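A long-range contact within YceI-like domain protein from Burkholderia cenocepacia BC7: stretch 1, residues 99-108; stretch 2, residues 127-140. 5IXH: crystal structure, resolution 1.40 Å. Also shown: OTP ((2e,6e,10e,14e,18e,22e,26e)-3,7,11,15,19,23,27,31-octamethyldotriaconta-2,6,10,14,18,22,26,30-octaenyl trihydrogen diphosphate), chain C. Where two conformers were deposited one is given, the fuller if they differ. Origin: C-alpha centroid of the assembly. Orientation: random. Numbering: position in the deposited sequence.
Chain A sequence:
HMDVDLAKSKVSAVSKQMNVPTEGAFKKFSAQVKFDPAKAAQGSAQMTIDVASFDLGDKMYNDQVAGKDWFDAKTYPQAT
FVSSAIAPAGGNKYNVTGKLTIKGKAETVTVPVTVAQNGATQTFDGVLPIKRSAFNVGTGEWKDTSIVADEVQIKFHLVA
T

Stretch 1 99-108: KLTIKGKAET
Stretch 2 (127-140) VLPIKRSAFNVGTG

A β-hairpin laid over a single phenylalanine, pinned at its turn by one lysine–carbonyl hydrogen bond, illustrates how apolar packing and a lone direct hydrogen bond can share a long-range contact. Strands 99-102 and 105-108 pair antiparallel, with Leu100 N to Glu107 O and Glu107 N to Leu100 O both at 2.9 Å, and a type I' turn spans Ile102 to Lys105; Lys103 (phi/psi 53/40) and Gly104 (71/6) occupy its positive-phi corners. Strand 127-131 runs at 49° to strand 99-102, their axes 11.4 Å apart at closest, so side chains rather than backbone pairing bridge the gap. It leads into a 3-10 segment, 132-134, that delivers Phe135 (chi1 m, chi2 -87°) against the hairpin, its CA 5.6 Å from Lys105 CA. Ile102 (m, t) sets CD1 over the electron-rich ring face, 3.9 Å from the centroid of Phe135, a CH-pi contact, while the slightly positive C-H edge suits carbonyl oxygens: Lys105 O lies 3.4 Å from Phe135 CD1. Alternate residues Leu100 (t, p) and Ile102 extend the apolar layer: Leu100 CD2 lies 3.9 Å from Leu128 CD2, and Ile102 CG2 3.9 Å from Val137 CG2. Lys103, its chain all t, reaches past this layer, and its charged NZ donates to the backbone acceptor Asn136 O at 2.8 Å.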

# COMPACT_ATOMS: atom_id res chain seq x y z
N LYS A 99 -4.61 7.25 8.00
CA LYS A 99 -4.76 8.13 6.85
C LYS A 99 -3.88 7.68 5.70
O LYS A 99 -2.65 7.59 5.88
CB LYS A 99 -4.38 9.55 7.25
CG LYS A 99 -4.74 10.54 6.18
CD LYS A 99 -4.25 11.95 6.47
CE LYS A 99 -4.94 12.54 7.66
NZ LYS A 99 -4.64 14.01 7.71
N LEU A 100 -4.49 7.39 4.58
CA LEU A 100 -3.81 7.02 3.32
C LEU A 100 -3.89 8.22 2.40
O LEU A 100 -4.97 8.69 2.11
CB LEU A 100 -4.51 5.82 2.70
CG LEU A 100 -3.97 5.31 1.35
CD1 LEU A 100 -2.53 4.86 1.48
CD2 LEU A 100 -4.83 4.21 0.81
N THR A 101 -2.72 8.72 1.99
CA THR A 101 -2.64 9.85 1.06
C THR A 101 -1.92 9.39 -0.20
O THR A 101 -0.76 8.92 -0.13
CB THR A 101 -1.88 11.01 1.67
OG1 THR A 101 -2.48 11.34 2.93
CG2 THR A 101 -1.94 12.24 0.76
N ILE A 102 -2.61 9.50 -1.33
CA ILE A 102 -2.08 9.12 -2.65
C ILE A 102 -2.44 10.27 -3.58
O ILE A 102 -3.57 10.73 -3.62
CB ILE A 102 -2.73 7.81 -3.19
CG1 ILE A 102 -2.48 6.63 -2.26
CG2 ILE A 102 -2.19 7.50 -4.60
CD1 ILE A 102 -3.37 5.45 -2.52
N LYS A 103 -1.45 10.74 -4.35
CA LYS A 103 -1.63 11.82 -5.30
C LYS A 103 -2.26 13.04 -4.59
O LYS A 103 -3.12 13.74 -5.10
CB LYS A 103 -2.45 11.32 -6.50
CG LYS A 103 -2.30 12.10 -7.77
CD LYS A 103 -3.02 11.43 -8.95
CE LYS A 103 -2.98 12.29 -10.22
NZ LYS A 103 -3.61 11.65 -11.39
N GLY A 104 -1.78 13.26 -3.37
CA GLY A 104 -2.24 14.37 -2.58
C GLY A 104 -3.66 14.30 -2.03
O GLY A 104 -4.15 15.25 -1.43
N LYS A 105 -4.33 13.17 -2.22
CA LYS A 105 -5.70 12.97 -1.73
C LYS A 105 -5.67 12.03 -0.55
O LYS A 105 -5.13 10.93 -0.61
CB LYS A 105 -6.55 12.37 -2.84
CG LYS A 105 -6.72 13.27 -4.04
CD LYS A 105 -7.65 14.43 -3.75
CE LYS A 105 -7.70 15.40 -4.92
NZ LYS A 105 -8.12 14.72 -6.18
N ALA A 106 -6.28 12.45 0.56
CA ALA A 106 -6.31 11.68 1.79
C ALA A 106 -7.66 11.01 2.02
O ALA A 106 -8.72 11.57 1.76
CB ALA A 106 -5.98 12.59 2.97
N GLU A 107 -7.60 9.78 2.52
CA GLU A 107 -8.77 9.08 2.98
C GLU A 107 -8.45 8.31 4.25
O GLU A 107 -7.33 7.84 4.43
CB GLU A 107 -9.27 8.10 1.95
CG GLU A 107 -10.62 7.49 2.37
CD GLU A 107 -11.71 8.54 2.63
OE1 GLU A 107 -12.35 8.92 1.64
OE2 GLU A 107 -11.92 9.00 3.80
N THR A 108 -9.41 8.16 5.16
CA THR A 108 -9.25 7.25 6.27
C THR A 108 -9.59 5.86 5.79
O THR A 108 -10.63 5.64 5.17
CB THR A 108 -10.17 7.62 7.42
OG1 THR A 108 -9.88 8.95 7.87
CG2 THR A 108 -10.02 6.68 8.59
N VAL A 127 -3.94 -6.93 3.05
CA VAL A 127 -4.39 -6.48 1.74
C VAL A 127 -5.43 -5.40 1.97
O VAL A 127 -6.35 -5.58 2.75
CB VAL A 127 -5.02 -7.63 0.93
CG1 VAL A 127 -5.51 -7.12 -0.44
CG2 VAL A 127 -4.02 -8.75 0.74
N LEU A 128 -5.23 -4.26 1.32
CA LEU A 128 -6.17 -3.15 1.39
C LEU A 128 -6.77 -2.91 0.01
O LEU A 128 -6.05 -2.47 -0.90
CB LEU A 128 -5.46 -1.88 1.83
CG LEU A 128 -6.37 -0.65 1.86
CD1 LEU A 128 -7.48 -0.77 2.88
CD2 LEU A 128 -5.52 0.59 2.11
N PRO A 129 -8.07 -3.15 -0.16
CA PRO A 129 -8.69 -2.78 -1.44
C PRO A 129 -9.04 -1.30 -1.46
O PRO A 129 -9.56 -0.75 -0.48
CB PRO A 129 -9.95 -3.63 -1.49
CG PRO A 129 -10.28 -3.94 -0.06
CD PRO A 129 -8.99 -3.90 0.72
N ILE A 130 -8.72 -0.64 -2.56
CA ILE A 130 -9.10 0.74 -2.77
C ILE A 130 -9.70 0.91 -4.15
O ILE A 130 -9.52 0.05 -5.02
CB ILE A 130 -7.90 1.70 -2.62
CG1 ILE A 130 -6.83 1.49 -3.71
CG2 ILE A 130 -7.28 1.59 -1.21
CD1 ILE A 130 -5.86 2.69 -3.85
N LYS A 131 -10.36 2.03 -4.35
CA LYS A 131 -10.76 2.46 -5.68
C LYS A 131 -9.73 3.49 -6.15
O LYS A 131 -9.56 4.52 -5.53
CB LYS A 131 -12.14 3.11 -5.64
CG LYS A 131 -13.26 2.14 -5.35
CD LYS A 131 -14.62 2.84 -5.39
CE LYS A 131 -15.76 1.85 -5.57
NZ LYS A 131 -15.53 0.57 -4.84
N ARG A 132 -9.08 3.20 -7.27
CA ARG A 132 -8.11 4.14 -7.82
C ARG A 132 -8.73 5.50 -8.09
O ARG A 132 -8.07 6.54 -7.93
CB ARG A 132 -7.41 3.58 -9.07
CG ARG A 132 -8.31 3.36 -10.29
CD ARG A 132 -7.56 2.65 -11.40
NE ARG A 132 -8.41 2.44 -12.56
CZ ARG A 132 -8.74 3.38 -13.44
NH1 ARG A 132 -8.27 4.62 -13.32
NH2 ARG A 132 -9.53 3.07 -14.46
N SER A 133 -10.00 5.50 -8.50
CA SER A 133 -10.70 6.75 -8.80
C SER A 133 -10.81 7.68 -7.59
O SER A 133 -10.83 8.90 -7.76
CB SER A 133 -12.12 6.47 -9.34
OG SER A 133 -12.88 5.76 -8.37
N ALA A 134 -10.85 7.12 -6.38
CA ALA A 134 -10.95 7.92 -5.17
C ALA A 134 -9.73 8.81 -4.97
O ALA A 134 -9.80 9.83 -4.28
CB ALA A 134 -11.11 7.02 -3.96
N PHE A 135 -8.61 8.42 -5.56
CA PHE A 135 -7.37 9.19 -5.47
C PHE A 135 -6.98 9.82 -6.82
O PHE A 135 -5.87 10.30 -6.98
CB PHE A 135 -6.26 8.27 -4.95
CG PHE A 135 -6.56 7.67 -3.62
CD1 PHE A 135 -6.23 8.36 -2.46
CD2 PHE A 135 -7.21 6.43 -3.50
CE1 PHE A 135 -6.53 7.86 -1.23
CE2 PHE A 135 -7.50 5.92 -2.26
CZ PHE A 135 -7.17 6.63 -1.11
N ASN A 136 -7.93 9.77 -7.75
CA ASN A 136 -7.76 10.31 -9.10
C ASN A 136 -6.56 9.65 -9.81
O ASN A 136 -5.90 10.29 -10.63
CB ASN A 136 -7.62 11.85 -9.03
CG ASN A 136 -8.33 12.55 -10.17
OD1 ASN A 136 -9.40 12.11 -10.61
ND2 ASN A 136 -7.74 13.62 -10.67
N VAL A 137 -6.28 8.38 -9.52
CA VAL A 137 -5.22 7.61 -10.16
C VAL A 137 -5.78 6.91 -11.40
O VAL A 137 -6.54 5.94 -11.31
CB VAL A 137 -4.58 6.61 -9.19
CG1 VAL A 137 -3.58 5.70 -9.92
CG2 VAL A 137 -3.88 7.38 -8.06
N GLY A 138 -5.40 7.43 -12.56
CA GLY A 138 -5.90 6.97 -13.85
C GLY A 138 -7.10 7.83 -14.23
O GLY A 138 -8.25 7.36 -14.20
N THR A 139 -6.83 9.06 -14.61
CA THR A 139 -7.87 9.99 -15.03
C THR A 139 -7.78 10.22 -16.52
O THR A 139 -7.07 9.51 -17.23
CB THR A 139 -7.76 11.32 -14.27
OG1 THR A 139 -6.49 11.94 -14.54
CG2 THR A 139 -7.88 11.11 -12.84
N GLY A 140 -8.51 11.21 -17.02
CA GLY A 140 -8.56 11.44 -18.46
C GLY A 140 -9.11 10.21 -19.16
O GLY A 140 -10.12 9.66 -18.75
O7 OTP C . -4.63 -4.44 -23.83
P2 OTP C . -4.83 -3.21 -22.96
O5 OTP C . -4.97 -1.99 -23.84
O6 OTP C . -6.07 -3.38 -22.12
O4 OTP C . -3.58 -3.03 -22.01
P1 OTP C . -3.26 -1.71 -21.18
O2 OTP C . -2.51 -0.72 -22.05
O3 OTP C . -4.55 -1.08 -20.69
O1 OTP C . -2.35 -2.12 -19.95
C40 OTP C . -2.69 -1.79 -18.61
C39 OTP C . -1.40 -2.06 -17.85
C37 OTP C . -1.27 -1.94 -16.49
C38 OTP C . 0.12 -2.26 -15.93
C36 OTP C . -2.41 -1.49 -15.55
C35 OTP C . -1.87 -0.39 -14.62
C34 OTP C . -2.57 -0.39 -13.25
C32 OTP C . -1.97 0.25 -12.19
C33 OTP C . -0.62 0.96 -12.35
C31 OTP C . -2.66 0.27 -10.81
C30 OTP C . -2.70 1.71 -10.27
C29 OTP C . -2.12 1.62 -8.86
C27 OTP C . -2.78 2.10 -7.75
C28 OTP C . -4.15 2.78 -7.79
C26 OTP C . -2.07 1.90 -6.41
C25 OTP C . -2.14 3.17 -5.55
C24 OTP C . -1.40 2.65 -4.31
C22 OTP C . -0.24 3.23 -3.86
C23 OTP C . 0.40 4.46 -4.52
C21 OTP C . 0.40 2.60 -2.63
C20 OTP C . -0.11 3.44 -1.45
C19 OTP C . 0.06 2.54 -0.21
C17 OTP C . 0.65 3.00 0.94
C18 OTP C . 1.18 4.44 1.03
C16 OTP C . 0.81 2.11 2.18
C15 OTP C . 0.38 0.65 1.93
C14 OTP C . 0.21 -0.03 3.29
C12 OTP C . -0.96 0.10 4.00
C13 OTP C . -2.16 0.90 3.48
C11 OTP C . -1.13 -0.58 5.36
C10 OTP C . 0.21 -0.81 6.07
C9 OTP C . -0.18 -1.18 7.51
C7 OTP C . 0.75 -1.20 8.52
C8 OTP C . 2.21 -0.85 8.26
C6 OTP C . 0.25 -1.58 9.93
C5 OTP C . 1.20 -2.58 10.59
C4 OTP C . 0.35 -3.29 11.66
C2 OTP C . 0.46 -3.07 13.01
C3 OTP C . -0.47 -3.88 13.92
C1 OTP C . 1.45 -2.09 13.64
O HOH W 1 -4.34 13.95 -12.89